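Hemagglutinin (Pseudomonas aeruginosa, PDB 6D7Y) is the toxic C-terminal tip of a CdiA protein, which probably inhibits competing bacteria in contact-dependent growth inhibition and is crystallised in complex with its immune protein. Local coordinates at residues H29-W33 against K92-D96; G59-P63 against F72-R76. One frame throughout, in Å; residues are numbered along the deposited sequence.

Contact 1: H29-W33 against K92-D96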
loop_
_atom_site.group_PDB
_atom_site.type_symbol
_atom_site.label_atom_id
_atom_site.label_comp_id
_atom_site.label_asym_id
_atom_site.label_seq_id
_atom_site.Cartn_x
_atom_site.Cartn_y
_atom_site.Cartn_z
ATOM N N HIS A 29 -8.997 -6.839 6.131
ATOM C CA HIS A 29 -8.733 -6.189 7.425
ATOM C C HIS A 29 -9.272 -4.750 7.552
ATOM O O HIS A 29 -8.500 -3.800 7.659
ATOM C CB HIS A 29 -7.218 -6.224 7.718
ATOM C CG HIS A 29 -6.701 -7.588 8.044
ATOM N ND1 HIS A 29 -6.952 -8.204 9.251
ATOM C CD2 HIS A 29 -5.922 -8.442 7.344
ATOM C CE1 HIS A 29 -6.367 -9.389 9.270
ATOM N NE2 HIS A 29 -5.737 -9.558 8.122
ATOM N N PRO A 30 -10.613 -4.590 7.578
ATOM C CA PRO A 30 -11.194 -3.243 7.702
ATOM C C PRO A 30 -10.814 -2.545 9.017
ATOM O O PRO A 30 -10.813 -1.329 9.072
ATOM C CB PRO A 30 -12.705 -3.495 7.606
ATOM C CG PRO A 30 -12.881 -4.942 7.950
ATOM C CD PRO A 30 -11.650 -5.632 7.466
ATOM N N GLU A 31 -10.467 -3.307 10.042
ATOM C CA GLU A 31 -10.044 -2.714 11.315
ATOM C C GLU A 31 -8.695 -1.944 11.220
ATOM O O GLU A 31 -8.413 -1.029 12.004
ATOM C CB GLU A 31 -9.953 -3.781 12.413
ATOM C CG GLU A 31 -8.821 -4.800 12.318
ATOM C CD GLU A 31 -8.984 -5.891 11.275
ATOM O OE1 GLU A 31 -9.963 -5.880 10.473
ATOM O OE2 GLU A 31 -8.090 -6.775 11.263
ATOM N N ILE A 32 -7.862 -2.349 10.266
ATOM C CA ILE A 32 -6.558 -1.736 10.028
ATOM C C ILE A 32 -6.664 -0.613 9.006
ATOM O O ILE A 32 -6.095 0.473 9.197
ATOM C CB ILE A 32 -5.559 -2.813 9.505
ATOM C CG1 ILE A 32 -5.387 -3.927 10.553
ATOM C CG2 ILE A 32 -4.202 -2.206 9.150
ATOM C CD1 ILE A 32 -4.440 -5.030 10.150
ATOM N N TRP A 33 -7.400 -0.867 7.925
ATOM C CA TRP A 33 -7.492 0.107 6.825
ATOM C C TRP A 33 -8.739 0.956 6.784
ATOM O O TRP A 33 -8.723 2.015 6.161
ATOM C CB TRP A 33 -7.359 -0.643 5.481
ATOM C CG TRP A 33 -6.066 -1.441 5.423
ATOM C CD1 TRP A 33 -5.870 -2.732 5.803
ATOM C CD2 TRP A 33 -4.798 -0.934 5.061
ATOM N NE1 TRP A 33 -4.559 -3.067 5.674
ATOM C CE2 TRP A 33 -3.874 -1.972 5.220
ATOM C CE3 TRP A 33 -4.350 0.311 4.600
ATOM C CZ2 TRP A 33 -2.520 -1.816 4.932
ATOM C CZ3 TRP A 33 -3.008 0.471 4.320
ATOM C CH2 TRP A 33 -2.111 -0.587 4.483
ATOM N N LYS A 92 5.060 -1.557 -4.517
ATOM C CA LYS A 92 4.821 -3.002 -4.688
ATOM C C LYS A 92 3.437 -3.336 -4.122
ATOM O O LYS A 92 2.615 -3.986 -4.783
ATOM C CB LYS A 92 5.906 -3.839 -3.998
ATOM C CG LYS A 92 5.631 -5.339 -3.927
ATOM C CD LYS A 92 5.559 -5.950 -5.290
ATOM C CE LYS A 92 5.511 -7.474 -5.210
ATOM N NZ LYS A 92 5.602 -7.992 -6.599
ATOM N N GLY A 93 3.186 -2.922 -2.888
ATOM C CA GLY A 93 1.903 -3.202 -2.294
ATOM C C GLY A 93 1.788 -2.714 -0.865
ATOM O O GLY A 93 2.730 -2.173 -0.292
ATOM N N PHE A 94 0.588 -2.863 -0.326
ATOM C CA PHE A 94 0.370 -2.598 1.089
ATOM C C PHE A 94 0.683 -3.898 1.821
ATOM O O PHE A 94 0.601 -4.977 1.253
ATOM C CB PHE A 94 -1.073 -2.152 1.350
ATOM C CG PHE A 94 -1.386 -0.762 0.858
ATOM C CD1 PHE A 94 -0.708 0.338 1.370
ATOM C CD2 PHE A 94 -2.427 -0.536 -0.023
ATOM C CE1 PHE A 94 -1.000 1.626 0.943
ATOM C CE2 PHE A 94 -2.728 0.744 -0.442
ATOM C CZ PHE A 94 -2.025 1.832 0.048
ATOM N N ILE A 95 1.054 -3.810 3.090
ATOM C CA ILE A 95 1.354 -4.979 3.887
ATOM C C ILE A 95 0.768 -4.775 5.280
ATOM O O ILE A 95 0.600 -3.641 5.740
ATOM C CB ILE A 95 2.879 -5.296 4.000
ATOM C CG1 ILE A 95 3.657 -4.046 4.447
ATOM C CG2 ILE A 95 3.419 -5.820 2.657
ATOM C CD1 ILE A 95 5.162 -4.243 4.601
ATOM N N ASP A 96 0.416 -5.881 5.900
ATOM C CA ASP A 96 -0.172 -5.883 7.252
ATOM C C ASP A 96 0.129 -7.229 7.888
ATOM O O ASP A 96 0.979 -7.970 7.345
ATOM C CB ASP A 96 -1.680 -5.529 7.217
ATOM C CG ASP A 96 -2.479 -6.331 6.167
ATOM O OD1 ASP A 96 -2.132 -7.501 5.883
ATOM O OD2 ASP A 96 -3.481 -5.778 5.640
ATOM O OXT ASP A 96 -0.432 -7.602 8.925
#
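A short helix, 30-33, meets the last strand of the chain here through one polar anchor and an aromatic pair, fastening the C-terminus to the helical part of the domain. Trp33 NE1 donates to Asp96 OD2 at 2.9 Å, nearly in line (161°), and the same carboxylate oxygen also takes a hydrogen bond from His25. Tryptophan suits a place that needs both this donor and a broad apolar surface: its CH2 lies 3.5 Å from Phe94 CD1, with ring planes inclined at 51°. Leu22 and Ala26 of helix 17-28 flank the indole, while Ile18 and Ala21 border Phe94, so this is a helix-on-sheet interface in an alpha+beta domain, whose helices precede an antiparallel sheet. Ile32 CD1 also packs 4.1 Å from Asp96 CB. His29 is the N-cap residue of helix 30-33, where the chain turns out of helix 17-28; its ND1 donates to Glu31 OE2 (2.7 Å), while His29 CD2 comes within 4.0 Å of Asp96 OD2.

Contact 2: G59-P63 against F72-R76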
loop_
_atom_site.group_PDB
_atom_site.type_symbol
_atom_site.label_atom_id
_atom_site.label_comp_id
_atom_site.label_asym_id
_atom_site.label_seq_id
_atom_site.Cartn_x
_atom_site.Cartn_y
_atom_site.Cartn_z
ATOM N N GLY A 59 8.782 5.985 12.211
ATOM C CA GLY A 59 9.164 4.622 11.927
ATOM C C GLY A 59 10.042 4.756 10.721
ATOM O O GLY A 59 10.254 5.852 10.233
ATOM N N GLU A 60 10.542 3.649 10.216
ATOM C CA GLU A 60 11.438 3.709 9.072
ATOM C C GLU A 60 11.203 2.607 8.064
ATOM O O GLU A 60 10.678 1.536 8.395
ATOM C CB GLU A 60 12.890 3.527 9.572
ATOM C CG GLU A 60 13.375 4.477 10.661
ATOM C CD GLU A 60 13.625 5.919 10.208
ATOM O OE1 GLU A 60 13.584 6.226 8.987
ATOM O OE2 GLU A 60 13.899 6.749 11.092
ATOM N N PHE A 61 11.609 2.879 6.823
ATOM C CA PHE A 61 11.651 1.854 5.829
ATOM C C PHE A 61 12.911 1.024 6.129
ATOM O O PHE A 61 13.961 1.563 6.532
ATOM C CB PHE A 61 11.765 2.396 4.392
ATOM C CG PHE A 61 10.472 2.812 3.777
ATOM C CD1 PHE A 61 9.693 1.889 3.088
ATOM C CD2 PHE A 61 10.031 4.120 3.860
ATOM C CE1 PHE A 61 8.487 2.258 2.522
ATOM C CE2 PHE A 61 8.818 4.500 3.296
ATOM C CZ PHE A 61 8.046 3.569 2.625
ATOM N N ARG A 62 12.814 -0.275 5.913
ATOM C CA ARG A 62 13.933 -1.176 6.094
ATOM C C ARG A 62 14.032 -2.140 4.912
ATOM O O ARG A 62 13.017 -2.709 4.528
ATOM C CB ARG A 62 13.740 -1.987 7.352
ATOM C CG ARG A 62 13.774 -1.123 8.594
ATOM C CD ARG A 62 13.795 -1.945 9.846
ATOM N NE ARG A 62 13.938 -1.078 11.015
ATOM C CZ ARG A 62 12.931 -0.496 11.661
ATOM N NH1 ARG A 62 13.188 0.273 12.715
ATOM N NH2 ARG A 62 11.668 -0.672 11.264
ATOM N N PRO A 63 15.247 -2.340 4.360
ATOM C CA PRO A 63 15.407 -3.364 3.311
ATOM C C PRO A 63 15.150 -4.703 4.007
ATOM O O PRO A 63 15.722 -4.952 5.092
ATOM C CB PRO A 63 16.860 -3.209 2.886
ATOM C CG PRO A 63 17.275 -1.880 3.366
ATOM C CD PRO A 63 16.514 -1.643 4.629
ATOM N N PHE A 72 12.791 -6.152 -0.543
ATOM C CA PHE A 72 11.932 -5.001 -0.695
ATOM C C PHE A 72 12.260 -3.963 0.366
ATOM O O PHE A 72 12.919 -4.281 1.360
ATOM C CB PHE A 72 10.461 -5.374 -0.486
ATOM C CG PHE A 72 9.910 -6.399 -1.440
ATOM C CD1 PHE A 72 9.585 -6.055 -2.724
ATOM C CD2 PHE A 72 9.647 -7.690 -1.014
ATOM C CE1 PHE A 72 9.059 -6.986 -3.589
ATOM C CE2 PHE A 72 9.114 -8.622 -1.864
ATOM C CZ PHE A 72 8.825 -8.274 -3.161
ATOM N N LEU A 73 11.769 -2.736 0.173
ATOM C CA LEU A 73 11.889 -1.695 1.203
ATOM C C LEU A 73 10.532 -1.701 1.888
ATOM O O LEU A 73 9.513 -1.465 1.238
ATOM C CB LEU A 73 12.213 -0.330 0.617
ATOM C CG LEU A 73 13.449 -0.267 -0.266
ATOM C CD1 LEU A 73 13.564 1.111 -0.890
ATOM C CD2 LEU A 73 14.717 -0.640 0.492
ATOM N N GLU A 74 10.509 -1.909 3.204
ATOM C CA GLU A 74 9.264 -2.014 3.934
ATOM C C GLU A 74 9.182 -1.128 5.151
ATOM O O GLU A 74 10.118 -1.073 5.930
ATOM C CB GLU A 74 9.099 -3.473 4.397
ATOM C CG GLU A 74 9.026 -4.454 3.240
ATOM C CD GLU A 74 8.871 -5.895 3.644
ATOM O OE1 GLU A 74 8.838 -6.207 4.858
ATOM O OE2 GLU A 74 8.817 -6.738 2.725
ATOM N N LYS A 75 8.073 -0.413 5.272
ATOM C CA LYS A 75 7.794 0.411 6.444
ATOM C C LYS A 75 6.485 -0.133 7.027
ATOM O O LYS A 75 5.467 -0.121 6.335
ATOM C CB LYS A 75 7.646 1.861 6.082
ATOM C CG LYS A 75 7.400 2.750 7.282
ATOM C CD LYS A 75 7.395 4.204 6.922
ATOM C CE LYS A 75 7.182 5.064 8.163
ATOM N NZ LYS A 75 7.316 6.499 7.816
ATOM N N ARG A 76 6.522 -0.612 8.275
ATOM C CA ARG A 76 5.333 -1.122 8.950
ATOM C C ARG A 76 5.065 -0.264 10.181
ATOM O O ARG A 76 5.969 -0.035 10.988
ATOM C CB ARG A 76 5.510 -2.570 9.389
ATOM C CG ARG A 76 5.740 -3.564 8.279
ATOM C CD ARG A 76 5.773 -4.959 8.867
ATOM N NE ARG A 76 5.907 -6.027 7.886
ATOM C CZ ARG A 76 4.901 -6.748 7.380
ATOM N NH1 ARG A 76 3.627 -6.481 7.709
ATOM N NH2 ARG A 76 5.172 -7.735 6.512
HETATM O O HOH W 1 9.043 -0.650 9.491
#
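Two backbone hydrogen bonds, Arg62 N to Glu74 O at 2.8 Å and Glu74 N to Arg62 O at 2.9 Å, make Arg62 and Glu74 an antiparallel hydrogen-bonded pair. Where the two backbones part, water 1 carries the connection on: it donates to Glu60 O at 2.9 Å and accepts from Arg76 N at 2.8 Å. Weaker CA-H...O contacts flank the pair, Phe61 CA to Glu74 O and Pro63 CA to Phe72 O, both 3.3 Å. Pro63 faces Leu73 in a non-hydrogen-bonded pair, a position where its missing amide hydrogen costs this pairing nothing, and Pro63 CG rests 4.0 Å from Leu73 CD2. The segments thus belong to a beta hairpin, strands 62-65 and 71-76, that opens a four-stranded antiparallel meander.

Side chains alternate between the faces of the sheet. Glu74 shares one with Arg62 and forms a salt bridge with Arg84 on the next strand. On the face of Leu73, the Phe61 ring receives Lys75 CB in a CH-pi contact, 3.6 Å from the ring centroid, and its CD1 approaches Leu73 CB at 4.2 Å. Gly59 has phi near 119° and psi near 180°, backbone angles suited to glycine, and its O lies 3.8 Å from Lys75 CE.

Lysine suits this buried site because its fully extended methylenes serve as apolar surface while NZ reaches the carbonyls of Ile54 and Ala57. The cation therefore finds polar partners at the end of helix 40-56, tying that helix end to the hairpin.

In the fold
Contacts 1 and 2 lie about 15 Å apart, centre to centre, yet serve one four-stranded sheet: 62-65 and 91-95 are its outermost strands within the chain. Contact 2 pairs the first two strands; contact 1 ties the fourth to the helices, and strand 82-86 runs between strands 71-76 and 91-95. Side chains bridge that gap: Ile95 CD1 packs 4.0 Å from Glu74 CB and 3.8 Å from Arg76 CZ, while Lys92 CG lies 3.8 Å from Phe72 CE1. Arg76 NH1 also probably hydrogen-bonds to Asp96 O at 3.1 Å. Along the sequence, the local hairpin of contact 2 is nested inside the long loop that contact 1 closes.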